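Local coordinates for protein nicotinate-nucleotide--dimethylbenzimidazole phosphoribosyltransferase (Thermus thermophilus HB8, PDB 1WX1) that probably catalyses the synthesis of alpha-ribazole 5'-phosphate from nicotinate mononucleotide and 5,6-dimethylbenzimidazole, a step toward the lower ligand of cobalamin, at residues R72-V75 and L76-L79; E135-R138 and A139-G143; V248-G251 and F252-A256. All coordinates share one frame; numbering follows the deposited sequence.

Interaction 1: residues R72-V75 and L76-L79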
loop_
_atom_site.group_PDB
_atom_site.type_symbol
_atom_site.label_atom_id
_atom_site.label_comp_id
_atom_site.label_asym_id
_atom_site.label_seq_id
_atom_site.Cartn_x
_atom_site.Cartn_y
_atom_site.Cartn_z
ATOM N N ARG A 72 -2.368 -28.496 -7.395
ATOM C CA ARG A 72 -3.765 -28.832 -7.620
ATOM C C ARG A 72 -4.632 -28.527 -6.398
ATOM O O ARG A 72 -5.745 -28.012 -6.526
ATOM C CB ARG A 72 -3.902 -30.312 -7.986
ATOM C CG ARG A 72 -5.344 -30.754 -8.146
ATOM C CD ARG A 72 -5.464 -32.173 -8.685
ATOM N NE ARG A 72 -6.867 -32.562 -8.742
ATOM C CZ ARG A 72 -7.593 -32.896 -7.681
ATOM N NH1 ARG A 72 -7.046 -32.906 -6.472
ATOM N NH2 ARG A 72 -8.877 -33.186 -7.822
ATOM N N GLN A 73 -4.125 -28.852 -5.217
ATOM C CA GLN A 73 -4.869 -28.603 -3.990
ATOM C C GLN A 73 -5.088 -27.106 -3.794
ATOM O O GLN A 73 -6.148 -26.684 -3.344
ATOM C CB GLN A 73 -4.119 -29.188 -2.796
ATOM C CG GLN A 73 -3.851 -30.681 -2.923
ATOM C CD GLN A 73 -2.978 -31.200 -1.808
ATOM O OE1 GLN A 73 -2.130 -30.479 -1.286
ATOM N NE2 GLN A 73 -3.168 -32.466 -1.446
ATOM N N MET A 74 -4.093 -26.298 -4.147
ATOM C CA MET A 74 -4.236 -24.857 -3.999
ATOM C C MET A 74 -5.228 -24.304 -5.011
ATOM O O MET A 74 -5.938 -23.348 -4.717
ATOM C CB MET A 74 -2.877 -24.159 -4.124
ATOM C CG MET A 74 -2.057 -24.231 -2.843
ATOM S SD MET A 74 -2.916 -23.461 -1.435
ATOM C CE MET A 74 -3.037 -21.751 -2.011
ATOM N N VAL A 75 -5.285 -24.902 -6.200
ATOM C CA VAL A 75 -6.252 -24.451 -7.194
ATOM C C VAL A 75 -7.645 -24.668 -6.613
ATOM O O VAL A 75 -8.511 -23.800 -6.707
ATOM C CB VAL A 75 -6.132 -25.227 -8.522
ATOM C CG1 VAL A 75 -7.374 -24.981 -9.384
ATOM C CG2 VAL A 75 -4.891 -24.757 -9.277
ATOM N N LEU A 76 -7.857 -25.831 -6.005
ATOM C CA LEU A 76 -9.147 -26.122 -5.395
ATOM C C LEU A 76 -9.409 -25.106 -4.281
ATOM O O LEU A 76 -10.534 -24.653 -4.101
ATOM C CB LEU A 76 -9.159 -27.547 -4.835
ATOM C CG LEU A 76 -9.144 -28.644 -5.906
ATOM C CD1 LEU A 76 -9.019 -30.009 -5.238
ATOM C CD2 LEU A 76 -10.416 -28.571 -6.738
ATOM N N ASN A 77 -8.358 -24.748 -3.548
ATOM C CA ASN A 77 -8.470 -23.773 -2.462
ATOM C C ASN A 77 -8.942 -22.444 -3.063
ATOM O O ASN A 77 -9.808 -21.777 -2.492
ATOM C CB ASN A 77 -7.105 -23.598 -1.774
ATOM C CG ASN A 77 -7.205 -22.942 -0.393
ATOM O OD1 ASN A 77 -6.189 -22.519 0.179
ATOM N ND2 ASN A 77 -8.413 -22.870 0.151
ATOM N N PHE A 78 -8.376 -22.069 -4.214
ATOM C CA PHE A 78 -8.760 -20.830 -4.906
ATOM C C PHE A 78 -10.249 -20.863 -5.234
ATOM O O PHE A 78 -10.963 -19.886 -5.021
ATOM C CB PHE A 78 -8.014 -20.664 -6.242
ATOM C CG PHE A 78 -6.525 -20.471 -6.115
ATOM C CD1 PHE A 78 -5.680 -20.841 -7.164
ATOM C CD2 PHE A 78 -5.963 -19.945 -4.956
ATOM C CE1 PHE A 78 -4.297 -20.684 -7.061
ATOM C CE2 PHE A 78 -4.582 -19.782 -4.844
ATOM C CZ PHE A 78 -3.749 -20.162 -5.897
ATOM N N LEU A 79 -10.710 -21.990 -5.771
ATOM C CA LEU A 79 -12.112 -22.129 -6.152
ATOM C C LEU A 79 -13.053 -22.147 -4.951
ATOM O O LEU A 79 -14.246 -21.883 -5.086
ATOM C CB LEU A 79 -12.310 -23.398 -6.990
ATOM C CG LEU A 79 -11.474 -23.478 -8.276
ATOM C CD1 LEU A 79 -11.809 -24.770 -9.021
ATOM C CD2 LEU A 79 -11.751 -22.263 -9.160
#
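The last two turns of helix 70-79 bring Met74 and Phe78 together, one turn apart, on the side of the helix next to the predicted proton acceptor Glu304. Met74 is bent at both chi2 and chi3 (-59° and -63°), which carries its methyl group forward along the helix, toward the next turn, until CE lies 3.8 Å from CE2 at the Phe78 ring rim. The same ring lays a face over the backbone: Met74 O sits 3.2 Å above its plane, shifted toward the rim, while accepting the hydrogen bond of Phe78 N at 2.8 Å. The i to i+4 ladder of the helix continues on both sides of this bond, with Leu76 N on Arg72 O at 3.1 Å and Leu79 N on Val75 O at 3.0 Å. Val75 and Phe78 both meet Val98 of strand 94-100, so this part of the helix covers the parallel sheet. Elsewhere on the helix, Leu76 CD1 lies over one face of the Arg72 guanidinium, 3.7 Å from NH1. Arg72 is extended from CG to NE, and its NE bonds to Glu106 O. Asn77 runs side by side with Met74, OD1 standing 3.8 Å from SD; that oxygen is hydrogen-bonded to Thr17 OG1 of the second subunit, and Gln73 OE1 takes the backbone N of Ser333 of the same subunit.

Interaction 2: residues E135-R138 and A139-G143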
loop_
_atom_site.group_PDB
_atom_site.type_symbol
_atom_site.label_atom_id
_atom_site.label_comp_id
_atom_site.label_asym_id
_atom_site.label_seq_id
_atom_site.Cartn_x
_atom_site.Cartn_y
_atom_site.Cartn_z
ATOM N N GLU A 135 3.324 -26.485 -27.490
ATOM C CA GLU A 135 2.639 -26.480 -26.201
ATOM C C GLU A 135 2.726 -25.084 -25.583
ATOM O O GLU A 135 1.772 -24.607 -24.973
ATOM C CB GLU A 135 3.264 -27.534 -25.276
ATOM C CG GLU A 135 3.088 -28.958 -25.817
ATOM C CD GLU A 135 3.823 -30.016 -25.011
ATOM O OE1 GLU A 135 4.959 -29.761 -24.561
ATOM O OE2 GLU A 135 3.268 -31.120 -24.848
ATOM N N ALA A 136 3.872 -24.428 -25.746
ATOM C CA ALA A 136 4.035 -23.077 -25.216
ATOM C C ALA A 136 3.019 -22.151 -25.894
ATOM O O ALA A 136 2.418 -21.293 -25.243
ATOM C CB ALA A 136 5.463 -22.576 -25.462
ATOM N N GLU A 137 2.819 -22.323 -27.201
ATOM C CA GLU A 137 1.852 -21.491 -27.921
ATOM C C GLU A 137 0.447 -21.691 -27.354
ATOM O O GLU A 137 -0.294 -20.729 -27.159
ATOM C CB GLU A 137 1.851 -21.816 -29.418
ATOM C CG GLU A 137 0.746 -21.119 -30.226
ATOM C CD GLU A 137 0.885 -19.595 -30.305
ATOM O OE1 GLU A 137 -0.057 -18.944 -30.811
ATOM O OE2 GLU A 137 1.923 -19.044 -29.877
ATOM N N ARG A 138 0.073 -22.937 -27.085
ATOM C CA ARG A 138 -1.253 -23.191 -26.534
ATOM C C ARG A 138 -1.407 -22.554 -25.157
ATOM O O ARG A 138 -2.475 -22.032 -24.826
ATOM C CB ARG A 138 -1.536 -24.695 -26.465
ATOM C CG ARG A 138 -1.943 -25.293 -27.813
ATOM C CD ARG A 138 -2.406 -26.736 -27.661
ATOM N NE ARG A 138 -1.271 -27.649 -27.594
ATOM C CZ ARG A 138 -1.270 -28.796 -26.923
ATOM N NH1 ARG A 138 -2.348 -29.179 -26.247
ATOM N NH2 ARG A 138 -0.191 -29.567 -26.935
ATOM N N ALA A 139 -0.346 -22.590 -24.358
ATOM C CA ALA A 139 -0.391 -21.989 -23.023
ATOM C C ALA A 139 -0.542 -20.469 -23.140
ATOM O O ALA A 139 -1.306 -19.849 -22.392
ATOM C CB ALA A 139 0.882 -22.331 -22.241
ATOM N N LEU A 140 0.197 -19.876 -24.076
ATOM C CA LEU A 140 0.140 -18.435 -24.302
ATOM C C LEU A 140 -1.279 -18.012 -24.675
ATOM O O LEU A 140 -1.806 -17.039 -24.137
ATOM C CB LEU A 140 1.090 -18.041 -25.431
ATOM C CG LEU A 140 1.187 -16.549 -25.754
ATOM C CD1 LEU A 140 2.168 -15.894 -24.807
ATOM C CD2 LEU A 140 1.661 -16.368 -27.191
ATOM N N LEU A 141 -1.886 -18.754 -25.600
ATOM C CA LEU A 141 -3.243 -18.473 -26.060
ATOM C C LEU A 141 -4.279 -18.662 -24.961
ATOM O O LEU A 141 -5.272 -17.941 -24.921
ATOM C CB LEU A 141 -3.598 -19.366 -27.255
ATOM C CG LEU A 141 -2.723 -19.142 -28.497
ATOM C CD1 LEU A 141 -3.073 -20.165 -29.564
ATOM C CD2 LEU A 141 -2.920 -17.719 -29.015
ATOM N N ALA A 142 -4.061 -19.642 -24.087
ATOM C CA ALA A 142 -4.980 -19.889 -22.976
ATOM C C ALA A 142 -4.940 -18.668 -22.062
ATOM O O ALA A 142 -5.952 -18.281 -21.478
ATOM C CB ALA A 142 -4.561 -21.154 -22.203
ATOM N N GLY A 143 -3.756 -18.070 -21.942
ATOM C CA GLY A 143 -3.602 -16.877 -21.121
ATOM C C GLY A 143 -4.383 -15.713 -21.721
ATOM O O GLY A 143 -5.061 -14.975 -21.005
#
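A one-turn contact within helix 133-152, made by Glu137 with Leu140 and Leu141, sits near the start of a long helix that follows strand 113-115 and leads to strand 157-163. The carboxylate of Glu137 meets the leucines by van der Waals contact. Its CG stands anti to the backbone N (chi1 173°), and a bend at chi2 (66°) then carries the acid along the helix toward the next turn. There OE1 comes 3.5 Å from Leu141 CD1, and OE2 passes 3.8 Å from Leu140 CD2, so each oxygen lies against a different leucine. Leu141 CG also lies 3.2 Å from Glu137 O, the carbonyl that accepts Leu141 N at 3.0 Å. An alanine in place of Glu137 would remove the whole carboxylate arm and is likely to leave the branched end of Leu141 without its neighbour from the preceding turn. Beneath these side chains the helical ladder is regular: Leu140 N reaches Ala136 O at 2.9 Å, and Ala142 N reaches Arg138 O at 3.0 Å. At the polar ends, Arg138 NE forms a salt bridge with Glu134, and Glu135 OE1 takes Arg119 NH1 and Thr132 N. Ala139 and Leu140 pack on Val231 of helix 228-242, Leu140 reaching Ala234 and Leu238 as well, whereas Ala136 and Glu137 rest on Leu219 of helix 218-225.

Interaction 3: residues V248-G251 and F252-A256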
loop_
_atom_site.group_PDB
_atom_site.type_symbol
_atom_site.label_atom_id
_atom_site.label_comp_id
_atom_site.label_asym_id
_atom_site.label_seq_id
_atom_site.Cartn_x
_atom_site.Cartn_y
_atom_site.Cartn_z
ATOM N N VAL A 248 -0.844 -4.841 -13.725
ATOM C CA VAL A 248 -0.131 -4.882 -12.454
ATOM C C VAL A 248 0.684 -6.161 -12.266
ATOM O O VAL A 248 0.174 -7.275 -12.423
ATOM C CB VAL A 248 -1.115 -4.747 -11.271
ATOM C CG1 VAL A 248 -0.344 -4.538 -9.974
ATOM C CG2 VAL A 248 -2.079 -3.593 -11.525
ATOM N N LEU A 249 1.954 -5.984 -11.927
ATOM C CA LEU A 249 2.867 -7.103 -11.709
ATOM C C LEU A 249 2.785 -7.615 -10.284
ATOM O O LEU A 249 2.566 -6.842 -9.348
ATOM C CB LEU A 249 4.318 -6.673 -11.962
ATOM C CG LEU A 249 4.716 -6.239 -13.370
ATOM C CD1 LEU A 249 6.171 -5.773 -13.354
ATOM C CD2 LEU A 249 4.526 -7.400 -14.341
ATOM N N ASP A 250 2.957 -8.924 -10.131
ATOM C CA ASP A 250 2.971 -9.536 -8.816
ATOM C C ASP A 250 4.431 -9.859 -8.487
ATOM O O ASP A 250 5.305 -8.996 -8.619
ATOM C CB ASP A 250 2.118 -10.812 -8.782
ATOM C CG ASP A 250 2.002 -11.391 -7.380
ATOM O OD1 ASP A 250 1.843 -10.591 -6.437
ATOM O OD2 ASP A 250 2.064 -12.633 -7.216
ATOM N N GLY A 251 4.697 -11.103 -8.099
ATOM C CA GLY A 251 6.046 -11.494 -7.723
ATOM C C GLY A 251 6.996 -11.967 -8.805
ATOM O O GLY A 251 6.823 -11.667 -9.981
ATOM N N PHE A 252 7.997 -12.739 -8.384
ATOM C CA PHE A 252 9.048 -13.258 -9.258
ATOM C C PHE A 252 8.565 -14.077 -10.467
ATOM O O PHE A 252 8.916 -13.766 -11.608
ATOM C CB PHE A 252 10.048 -14.061 -8.400
ATOM C CG PHE A 252 11.293 -14.495 -9.132
ATOM C CD1 PHE A 252 11.667 -15.840 -9.153
ATOM C CD2 PHE A 252 12.105 -13.568 -9.774
ATOM C CE1 PHE A 252 12.836 -16.252 -9.798
ATOM C CE2 PHE A 252 13.277 -13.969 -10.423
ATOM C CZ PHE A 252 13.642 -15.315 -10.436
ATOM N N PRO A 253 7.757 -15.130 -10.240
ATOM C CA PRO A 253 7.280 -15.931 -11.375
ATOM C C PRO A 253 6.374 -15.123 -12.307
ATOM O O PRO A 253 6.495 -15.204 -13.530
ATOM C CB PRO A 253 6.540 -17.089 -10.694
ATOM C CG PRO A 253 7.267 -17.224 -9.374
ATOM C CD PRO A 253 7.408 -15.777 -8.963
ATOM N N VAL A 254 5.469 -14.336 -11.734
ATOM C CA VAL A 254 4.575 -13.520 -12.558
ATOM C C VAL A 254 5.368 -12.512 -13.384
ATOM O O VAL A 254 5.094 -12.301 -14.562
ATOM C CB VAL A 254 3.531 -12.770 -11.687
ATOM C CG1 VAL A 254 2.849 -11.665 -12.505
ATOM C CG2 VAL A 254 2.480 -13.766 -11.182
ATOM N N THR A 255 6.362 -11.892 -12.761
ATOM C CA THR A 255 7.175 -10.909 -13.453
ATOM C C THR A 255 8.030 -11.572 -14.525
ATOM O O THR A 255 8.366 -10.947 -15.520
ATOM C CB THR A 255 8.038 -10.122 -12.445
ATOM O OG1 THR A 255 7.168 -9.504 -11.489
ATOM C CG2 THR A 255 8.838 -9.020 -13.148
ATOM N N ALA A 256 8.376 -12.844 -14.333
ATOM C CA ALA A 256 9.147 -13.557 -15.351
ATOM C C ALA A 256 8.235 -13.682 -16.576
ATOM O O ALA A 256 8.682 -13.566 -17.718
ATOM C CB ALA A 256 9.556 -14.943 -14.845
HETATM O O HOH W 1 4.612 -14.065 -8.599
#
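Gly251 and Thr255 join where strand 247-249 turns into helix 252-264: Gly251 holds the N-cap position, and its carbonyl accepts Thr255 N at 2.8 Å, almost in line with the C=O bond. The Thr255 hydroxyl grips the same oxygen a second time, OG1 to Gly251 O measuring 2.7 Å, but from above the carbonyl plane, 42° out of it. With chi1 at -58°, OG1 lies beside its own backbone N, which lets both donors converge on one acceptor. Val254 faces the turn with its branched end, crossing Asp250 at about a right angle; CB meets CB at 3.8 Å, and CG1 lies 3.6 Å from Asp250 N, a buried amide with no partner in the model. A water links the two residues, donating to Asp250 OD2 at 3.2 Å and accepting from Val254 N at 3.3 Å. OD2 also takes the backbone N of Gly305, the residue after Glu304, and OD1 that of Ala308, which ties this turn of the beta-alpha-beta unit to the segment that follows the predicted proton acceptor. Since the Thr255 hydroxyl spends its proton on Gly251 O, its bond with His283 NE2 is consistent with the histidine acting as donor.

In the fold
The three contacts follow one another along the chain without touching. Interaction 3 lies deepest, its centre about 4 Å from that of the chain, while interactions 1 and 2 are centred about 19 and 16 Å out. From interaction 3 the nearest atoms of either other contact are about 10 Å away; interactions 1 and 2 are about 13 Å apart at their nearest atoms. Two of them lie near the predicted proton acceptor Glu304: the side chain of Met74 touches it, at about 3 Å, and that of Asp250 stands about 6 Å from it. Interaction 2 lies away from this site, yet helix 228-242 connects it to interaction 3, touching Leu140 as well as Val254.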